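Local atomic coordinates of putative secreted lipase (PDB entry 5H6B), a protein that hydrolyses ester bonds of triacylglycerols as a thermostable, probably secreted lipase of the alpha/beta-hydrolase superfamily from a marine Streptomyces. Residues G78-S83 against G112-Y117; G133-N138 against R207-D212. One frame throughout, in Å; residues are numbered along the deposited sequence.

Contact 1: G78-S83 against G112-Y117; sequences GPIDKS and GMMPNY
I80, D81 and S83 pack against M113, M114 and Y117 in a buried, mainly apolar contact that joins the first turn of helix 80-98 to residues 112-117, which lie on helices 110-113 and 115-121. These residues continue from the probable nucleophile elbow of this class 2 lipase, which places M114 close to the elbow. I80 supplies two branches. A chi1 of -55° sets CG1 beside the backbone N and leaves CG2 anti to it, 3.7 Å from M114 CG, whereas CD1, at the end of the other branch, lies 4.1 Å from M113 CE, with the side chains of I80 and M113 crossing at about a right angle. A branched isoleucine suits a place between two unbranched thioethers because each methyl can find its own methionine. Both methionines bend at chi2 and chi3. The bend in M114 carries its methyl CE to 3.7 Å from the backbone O of S83, one turn along the helix from I80. Next to this, Y117 offers a flat surface: D81 CA stands 4.2 Å above the ring plane, offset toward the rim, and D81 CB is 3.7 Å from Y117 OH. The carboxylate of D81 turns away, and its OD1 accepts a bond from K82 N, met from above the carboxylate plane. F176 touches I80, M113 and Y117 from helix 175-181, whose K179 makes a weak hydrogen bond to Y117 OH, while D169 accepts a hydrogen bond from I80 N at the helix start. The polar ends of D81 and Y117 thus find partners outside the interface, and cohesion between the two segments rests on dispersion and fit, for which methionine, polarisable and readily bent, is well suited.

Contact 2: G133-N138 against R207-D212; sequences GIAPDN and RTQYLD
N138 and Q209 meet where the loop leaving strand 128-134 packs on the loop between strands 191-196 and 216-220. The tight part lies around Q209. Its extended chain crosses the P136 ring at about a right angle, with CB 3.1 Å from P136 O and OE1 3.2 Å from A135 CA. The NE2 end bonds to V203 O in its own loop, and weakly to D200, the probable acid of the catalytic triad. N138 ND2 gives Q209 O a nearly straight hydrogen bond of 3.0 Å (172° at the hydrogen), with acceptor and amide almost coplanar. L211 covers the same amide, its CD2 3.6 Å from N138 CG. An alanine in place of N138 would probably leave Q209 O without this donor and open a gap beside L211. Toward partly exposed T208 the fit is looser: T208 O stays 4.1 Å from N138 N and accepts a hydrogen bond from H139, a zinc ligand. Glutamine is long enough to pack on A135 and P136 while NE2 ties back to V203. One straight amide-to-carbonyl bond and close packing thus join the loops, and the Q209 amide fastens its own loop beside the probable catalytic acid.

Overall arrangement
Both contacts are buried, with centres about 14 Å apart, and they follow one another along the chain within the same lipase domain. Contact 1 joins helices flanking the central parallel sheet; contact 2 joins loops that follow its strands, near the probable catalytic acid and a zinc site. The chemistry follows the place: aliphatic, thioether and aromatic surfaces between helices, amide and backbone groups between irregular loops whose carbonyls need partners. The two share no segment but touch directly, M113 CG lying 3.3 Å from D137 O and the backbone of G112 resting on P136. In this way the helical residues that continue from the probable nucleophile elbow abut the loop leaving strand 128-134.

Contact 1: G78-S83 against G112-Y117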
ATOM      1  N   GLY A  78     -11.969 -10.053  -3.016  1.00 39.87           N
ATOM      2  CA  GLY A  78     -11.827 -10.995  -4.105  1.00 41.36           C
ATOM      3  C   GLY A  78     -10.420 -11.578  -4.234  1.00 44.19           C
ATOM      4  O   GLY A  78      -9.508 -11.219  -3.475  1.00 42.02           O
ATOM      5  N   PRO A  79     -10.237 -12.498  -5.194  1.00 43.82           N
ATOM      6  CA  PRO A  79      -8.946 -13.154  -5.356  1.00 44.53           C
ATOM      7  C   PRO A  79      -7.830 -12.164  -5.642  1.00 42.85           C
ATOM      8  O   PRO A  79      -7.993 -11.267  -6.472  1.00 43.63           O
ATOM      9  CB  PRO A  79      -9.169 -14.095  -6.548  1.00 46.13           C
ATOM     10  CG  PRO A  79     -10.626 -14.352  -6.571  1.00 45.74           C
ATOM     11  CD  PRO A  79     -11.274 -13.095  -6.056  1.00 45.02           C
ATOM     12  N   ILE A  80      -6.703 -12.325  -4.958  1.00 41.32           N
ATOM     13  CA  ILE A  80      -5.673 -11.280  -4.998  1.00 43.29           C
ATOM     14  C   ILE A  80      -4.993 -11.203  -6.376  1.00 42.38           C
ATOM     15  O   ILE A  80      -4.577 -10.116  -6.792  1.00 40.23           O
ATOM     16  CB  ILE A  80      -4.682 -11.382  -3.805  1.00 42.19           C
ATOM     17  CG1 ILE A  80      -5.480 -11.356  -2.490  1.00 39.73           C
ATOM     18  CG2 ILE A  80      -3.673 -10.231  -3.837  1.00 42.76           C
ATOM     19  CD1 ILE A  80      -4.676 -11.238  -1.227  1.00 38.77           C
ATOM     20  N   ASP A  81      -4.922 -12.322  -7.100  1.00 42.51           N
ATOM     21  CA  ASP A  81      -4.435 -12.283  -8.494  1.00 46.29           C
ATOM     22  C   ASP A  81      -5.316 -11.413  -9.382  1.00 46.33           C
ATOM     23  O   ASP A  81      -4.798 -10.625 -10.164  1.00 49.97           O
ATOM     24  CB  ASP A  81      -4.229 -13.685  -9.109  1.00 49.92           C
ATOM     25  CG  ASP A  81      -5.469 -14.570  -9.043  1.00 52.84           C
ATOM     26  OD1 ASP A  81      -6.435 -14.230  -8.335  1.00 59.66           O
ATOM     27  OD2 ASP A  81      -5.461 -15.646  -9.675  1.00 56.19           O
ATOM     28  N   LYS A  82      -6.637 -11.511  -9.233  1.00 50.34           N
ATOM     29  CA  LYS A  82      -7.565 -10.605  -9.942  1.00 49.02           C
ATOM     30  C   LYS A  82      -7.363  -9.154  -9.501  1.00 44.06           C
ATOM     31  O   LYS A  82      -7.416  -8.228 -10.322  1.00 41.67           O
ATOM     32  CB  LYS A  82      -9.039 -10.977  -9.706  1.00 54.70           C
ATOM     33  CG  LYS A  82      -9.447 -12.394 -10.080  1.00 61.89           C
ATOM     34  CD  LYS A  82      -9.274 -12.688 -11.558  1.00 67.53           C
ATOM     35  CE  LYS A  82      -9.731 -14.102 -11.856  1.00 72.15           C
ATOM     36  NZ  LYS A  82      -9.714 -14.366 -13.317  1.00 75.40           N
ATOM     37  N   SER A  83      -7.144  -8.954  -8.205  1.00 39.00           N
ATOM     38  CA  SER A  83      -6.890  -7.603  -7.695  1.00 38.94           C
ATOM     39  C   SER A  83      -5.644  -6.960  -8.333  1.00 38.82           C
ATOM     40  O   SER A  83      -5.650  -5.766  -8.694  1.00 37.12           O
ATOM     41  CB  SER A  83      -6.787  -7.612  -6.172  1.00 38.23           C
ATOM     42  OG  SER A  83      -8.059  -7.853  -5.580  1.00 36.71           O
ATOM     43  N   GLY A 112      -0.077  -2.914   0.218  1.00 38.45           N
ATOM     44  CA  GLY A 112       1.378  -2.859   0.130  1.00 40.89           C
ATOM     45  C   GLY A 112       1.980  -4.169  -0.367  1.00 40.22           C
ATOM     46  O   GLY A 112       3.091  -4.175  -0.884  1.00 39.24           O
ATOM     47  N   MET A 113       1.251  -5.274  -0.202  1.00 38.05           N
ATOM     48  CA  MET A 113       1.720  -6.586  -0.638  1.00 38.52           C
ATOM     49  C   MET A 113       1.289  -6.946  -2.061  1.00 38.79           C
ATOM     50  O   MET A 113       2.116  -7.355  -2.864  1.00 38.48           O
ATOM     51  CB  MET A 113       1.272  -7.665   0.347  1.00 39.08           C
ATOM     52  CG  MET A 113       1.570  -9.085  -0.123  1.00 39.82           C
ATOM     53  SD  MET A 113       0.202  -9.751  -1.086  1.00 41.70           S
ATOM     54  CE  MET A 113      -0.940 -10.287   0.188  1.00 39.43           C
ATOM     55  N   MET A 114      -0.001  -6.819  -2.352  1.00 38.17           N
ATOM     56  CA  MET A 114      -0.566  -7.175  -3.664  1.00 37.92           C
ATOM     57  C   MET A 114       0.168  -6.638  -4.914  1.00 36.30           C
ATOM     58  O   MET A 114       0.251  -7.359  -5.894  1.00 35.46           O
ATOM     59  CB  MET A 114      -2.058  -6.773  -3.722  1.00 39.29           C
ATOM     60  CG  MET A 114      -2.726  -6.891  -5.091  1.00 39.00           C
ATOM     61  SD  MET A 114      -2.522  -5.410  -6.084  1.00 39.21           S
ATOM     62  CE  MET A 114      -3.992  -4.497  -5.606  1.00 41.60           C
ATOM     63  N   PRO A 115       0.652  -5.373  -4.911  1.00 35.28           N
ATOM     64  CA  PRO A 115       1.449  -4.864  -6.061  1.00 36.98           C
ATOM     65  C   PRO A 115       2.724  -5.677  -6.436  1.00 41.59           C
ATOM     66  O   PRO A 115       3.179  -5.623  -7.584  1.00 41.21           O
ATOM     67  CB  PRO A 115       1.839  -3.462  -5.613  1.00 36.39           C
ATOM     68  CG  PRO A 115       0.731  -3.040  -4.697  1.00 35.54           C
ATOM     69  CD  PRO A 115       0.294  -4.287  -3.982  1.00 35.59           C
ATOM     70  N   ASN A 116       3.281  -6.425  -5.486  1.00 40.10           N
ATOM     71  CA  ASN A 116       4.396  -7.324  -5.781  1.00 41.45           C
ATOM     72  C   ASN A 116       4.009  -8.426  -6.774  1.00 44.99           C
ATOM     73  O   ASN A 116       4.850  -8.883  -7.554  1.00 43.91           O
ATOM     74  CB  ASN A 116       4.960  -7.912  -4.493  1.00 42.29           C
ATOM     75  CG  ASN A 116       5.523  -6.841  -3.573  1.00 42.53           C
ATOM     76  OD1 ASN A 116       5.002  -6.589  -2.483  1.00 46.63           O
ATOM     77  ND2 ASN A 116       6.566  -6.183  -4.018  1.00 40.59           N
ATOM     78  N   TYR A 117       2.733  -8.828  -6.767  1.00 46.08           N
ATOM     79  CA  TYR A 117       2.208  -9.731  -7.788  1.00 44.47           C
ATOM     80  C   TYR A 117       2.215  -9.068  -9.180  1.00 44.64           C
ATOM     81  O   TYR A 117       2.606  -9.682 -10.180  1.00 42.26           O
ATOM     82  CB  TYR A 117       0.796 -10.177  -7.427  1.00 45.26           C
ATOM     83  CG  TYR A 117       0.327 -11.389  -8.203  1.00 45.76           C
ATOM     84  CD1 TYR A 117      -0.202 -11.263  -9.486  1.00 47.67           C
ATOM     85  CD2 TYR A 117       0.433 -12.664  -7.661  1.00 46.03           C
ATOM     86  CE1 TYR A 117      -0.611 -12.371 -10.206  1.00 48.33           C
ATOM     87  CE2 TYR A 117       0.012 -13.779  -8.371  1.00 47.68           C
ATOM     88  CZ  TYR A 117      -0.504 -13.624  -9.639  1.00 47.86           C
ATOM     89  OH  TYR A 117      -0.929 -14.720 -10.335  1.00 53.14           O
TER

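Contact 2: G133-N138 against R207-D212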
ATOM      1  N   GLY A 133       5.292   0.368   1.005  1.00 37.00           N
ATOM      2  CA  GLY A 133       4.364  -0.474   1.730  1.00 35.93           C
ATOM      3  C   GLY A 133       4.286   0.009   3.166  1.00 36.06           C
ATOM      4  O   GLY A 133       5.312   0.170   3.816  1.00 34.87           O
ATOM      5  N   ILE A 134       3.060   0.243   3.647  1.00 33.31           N
ATOM      6  CA  ILE A 134       2.803   0.615   5.018  1.00 33.56           C
ATOM      7  C   ILE A 134       2.089  -0.579   5.622  1.00 32.67           C
ATOM      8  O   ILE A 134       1.043  -0.990   5.134  1.00 32.67           O
ATOM      9  CB  ILE A 134       1.905   1.868   5.127  1.00 33.47           C
ATOM     10  CG1 ILE A 134       2.389   2.974   4.192  1.00 32.70           C
ATOM     11  CG2 ILE A 134       1.886   2.378   6.560  1.00 33.79           C
ATOM     12  CD1 ILE A 134       1.516   4.213   4.213  1.00 34.44           C
ATOM     13  N   ALA A 135       2.695  -1.147   6.654  1.00 32.09           N
ATOM     14  CA  ALA A 135       2.255  -2.386   7.269  1.00 33.04           C
ATOM     15  C   ALA A 135       1.896  -3.494   6.275  1.00 32.14           C
ATOM     16  O   ALA A 135       0.895  -4.171   6.450  1.00 33.74           O
ATOM     17  CB  ALA A 135       1.115  -2.110   8.234  1.00 33.13           C
ATOM     18  N   PRO A 136       2.720  -3.696   5.230  1.00 34.25           N
ATOM     19  CA  PRO A 136       2.342  -4.671   4.196  1.00 34.57           C
ATOM     20  C   PRO A 136       2.516  -6.129   4.656  1.00 36.72           C
ATOM     21  O   PRO A 136       3.543  -6.448   5.271  1.00 35.21           O
ATOM     22  CB  PRO A 136       3.323  -4.361   3.078  1.00 34.89           C
ATOM     23  CG  PRO A 136       4.563  -3.921   3.796  1.00 34.67           C
ATOM     24  CD  PRO A 136       4.096  -3.199   5.023  1.00 36.03           C
ATOM     25  N   ASP A 137       1.542  -7.004   4.392  1.00 34.19           N
ATOM     26  CA  ASP A 137       1.727  -8.427   4.742  1.00 34.50           C
ATOM     27  C   ASP A 137       2.459  -9.198   3.650  1.00 35.05           C
ATOM     28  O   ASP A 137       1.904 -10.108   3.019  1.00 34.53           O
ATOM     29  CB  ASP A 137       0.424  -9.111   5.172  1.00 36.14           C
ATOM     30  CG  ASP A 137      -0.686  -9.079   4.103  1.00 37.44           C
ATOM     31  OD1 ASP A 137      -0.734  -8.199   3.208  1.00 35.91           O
ATOM     32  OD2 ASP A 137      -1.548  -9.958   4.213  1.00 37.64           O
ATOM     33  N   ASN A 138       3.745  -8.879   3.482  1.00 36.71           N
ATOM     34  CA  ASN A 138       4.522  -9.340   2.299  1.00 35.96           C
ATOM     35  C   ASN A 138       4.788 -10.853   2.247  1.00 37.75           C
ATOM     36  O   ASN A 138       5.035 -11.395   1.161  1.00 35.82           O
ATOM     37  CB  ASN A 138       5.825  -8.532   2.137  1.00 36.32           C
ATOM     38  CG  ASN A 138       5.599  -7.203   1.413  1.00 37.05           C
ATOM     39  OD1 ASN A 138       4.983  -7.182   0.351  1.00 36.21           O
ATOM     40  ND2 ASN A 138       6.124  -6.101   1.960  1.00 35.14           N
ATOM     41  N   ARG A 207       8.221  -8.261  11.617  1.00 39.58           N
ATOM     42  CA  ARG A 207       9.387  -8.434  10.725  1.00 44.04           C
ATOM     43  C   ARG A 207       9.101  -9.130   9.392  1.00 38.06           C
ATOM     44  O   ARG A 207       9.756  -8.825   8.412  1.00 37.86           O
ATOM     45  CB  ARG A 207      10.527  -9.174  11.457  1.00 48.15           C
ATOM     46  CG  ARG A 207      11.225  -8.288  12.473  1.00 54.18           C
ATOM     47  CD  ARG A 207      12.511  -8.907  12.989  1.00 61.53           C
ATOM     48  NE  ARG A 207      13.408  -7.901  13.569  1.00 62.72           N
ATOM     49  CZ  ARG A 207      13.356  -7.445  14.828  1.00 72.14           C
ATOM     50  NH1 ARG A 207      12.437  -7.880  15.704  1.00 70.43           N
ATOM     51  NH2 ARG A 207      14.246  -6.534  15.226  1.00 72.77           N
ATOM     52  N   THR A 208       8.107 -10.011   9.347  1.00 35.25           N
ATOM     53  CA  THR A 208       7.686 -10.622   8.083  1.00 38.20           C
ATOM     54  C   THR A 208       7.097  -9.614   7.074  1.00 38.02           C
ATOM     55  O   THR A 208       6.897  -9.950   5.902  1.00 35.65           O
ATOM     56  CB  THR A 208       6.634 -11.734   8.291  1.00 41.24           C
ATOM     57  OG1 THR A 208       5.462 -11.191   8.919  1.00 38.53           O
ATOM     58  CG2 THR A 208       7.199 -12.886   9.136  1.00 40.18           C
ATOM     59  N   GLN A 209       6.819  -8.391   7.522  1.00 37.16           N
ATOM     60  CA  GLN A 209       6.387  -7.319   6.628  1.00 37.51           C
ATOM     61  C   GLN A 209       7.554  -6.802   5.790  1.00 37.93           C
ATOM     62  O   GLN A 209       7.361  -6.361   4.663  1.00 34.82           O
ATOM     63  CB  GLN A 209       5.778  -6.169   7.421  1.00 35.89           C
ATOM     64  CG  GLN A 209       4.590  -6.585   8.279  1.00 35.36           C
ATOM     65  CD  GLN A 209       4.124  -5.465   9.170  1.00 34.49           C
ATOM     66  OE1 GLN A 209       4.327  -4.288   8.868  1.00 32.47           O
ATOM     67  NE2 GLN A 209       3.511  -5.820  10.290  1.00 37.39           N
ATOM     68  N   TYR A 210       8.761  -6.864   6.363  1.00 39.83           N
ATOM     69  CA  TYR A 210       9.975  -6.392   5.704  1.00 39.00           C
ATOM     70  C   TYR A 210      10.304  -7.175   4.442  1.00 37.63           C
ATOM     71  O   TYR A 210      10.070  -8.375   4.373  1.00 35.29           O
ATOM     72  CB  TYR A 210      11.185  -6.470   6.640  1.00 39.82           C
ATOM     73  CG  TYR A 210      11.180  -5.543   7.824  1.00 39.99           C
ATOM     74  CD1 TYR A 210      10.507  -4.310   7.798  1.00 41.10           C
ATOM     75  CD2 TYR A 210      11.907  -5.870   8.975  1.00 42.14           C
ATOM     76  CE1 TYR A 210      10.536  -3.470   8.898  1.00 41.20           C
ATOM     77  CE2 TYR A 210      11.943  -5.030  10.077  1.00 40.26           C
ATOM     78  CZ  TYR A 210      11.256  -3.830  10.022  1.00 42.42           C
ATOM     79  OH  TYR A 210      11.264  -2.988  11.096  1.00 47.74           O
ATOM     80  N   LEU A 211      10.845  -6.458   3.456  1.00 36.52           N
ATOM     81  CA  LEU A 211      11.325  -7.035   2.219  1.00 38.04           C
ATOM     82  C   LEU A 211      12.855  -7.186   2.252  1.00 38.71           C
ATOM     83  O   LEU A 211      13.551  -6.568   3.044  1.00 35.90           O
ATOM     84  CB  LEU A 211      10.911  -6.164   1.038  1.00 37.10           C
ATOM     85  CG  LEU A 211       9.416  -6.133   0.701  1.00 36.74           C
ATOM     86  CD1 LEU A 211       9.128  -4.966  -0.232  1.00 37.95           C
ATOM     87  CD2 LEU A 211       8.936  -7.419   0.062  1.00 36.82           C
ATOM     88  N   ASP A 212      13.358  -8.028   1.366  1.00 43.08           N
ATOM     89  CA  ASP A 212      14.783  -8.288   1.246  1.00 42.16           C
ATOM     90  C   ASP A 212      15.220  -8.086  -0.195  1.00 42.30           C
ATOM     91  O   ASP A 212      14.559  -8.538  -1.128  1.00 41.14           O
ATOM     92  CB  ASP A 212      15.068  -9.719   1.673  1.00 42.98           C
ATOM     93  CG  ASP A 212      16.465 -10.180   1.313  1.00 39.62           C
ATOM     94  OD1 ASP A 212      17.405  -9.951   2.105  1.00 39.02           O
ATOM     95  OD2 ASP A 212      16.596 -10.821   0.253  1.00 42.97           O
TER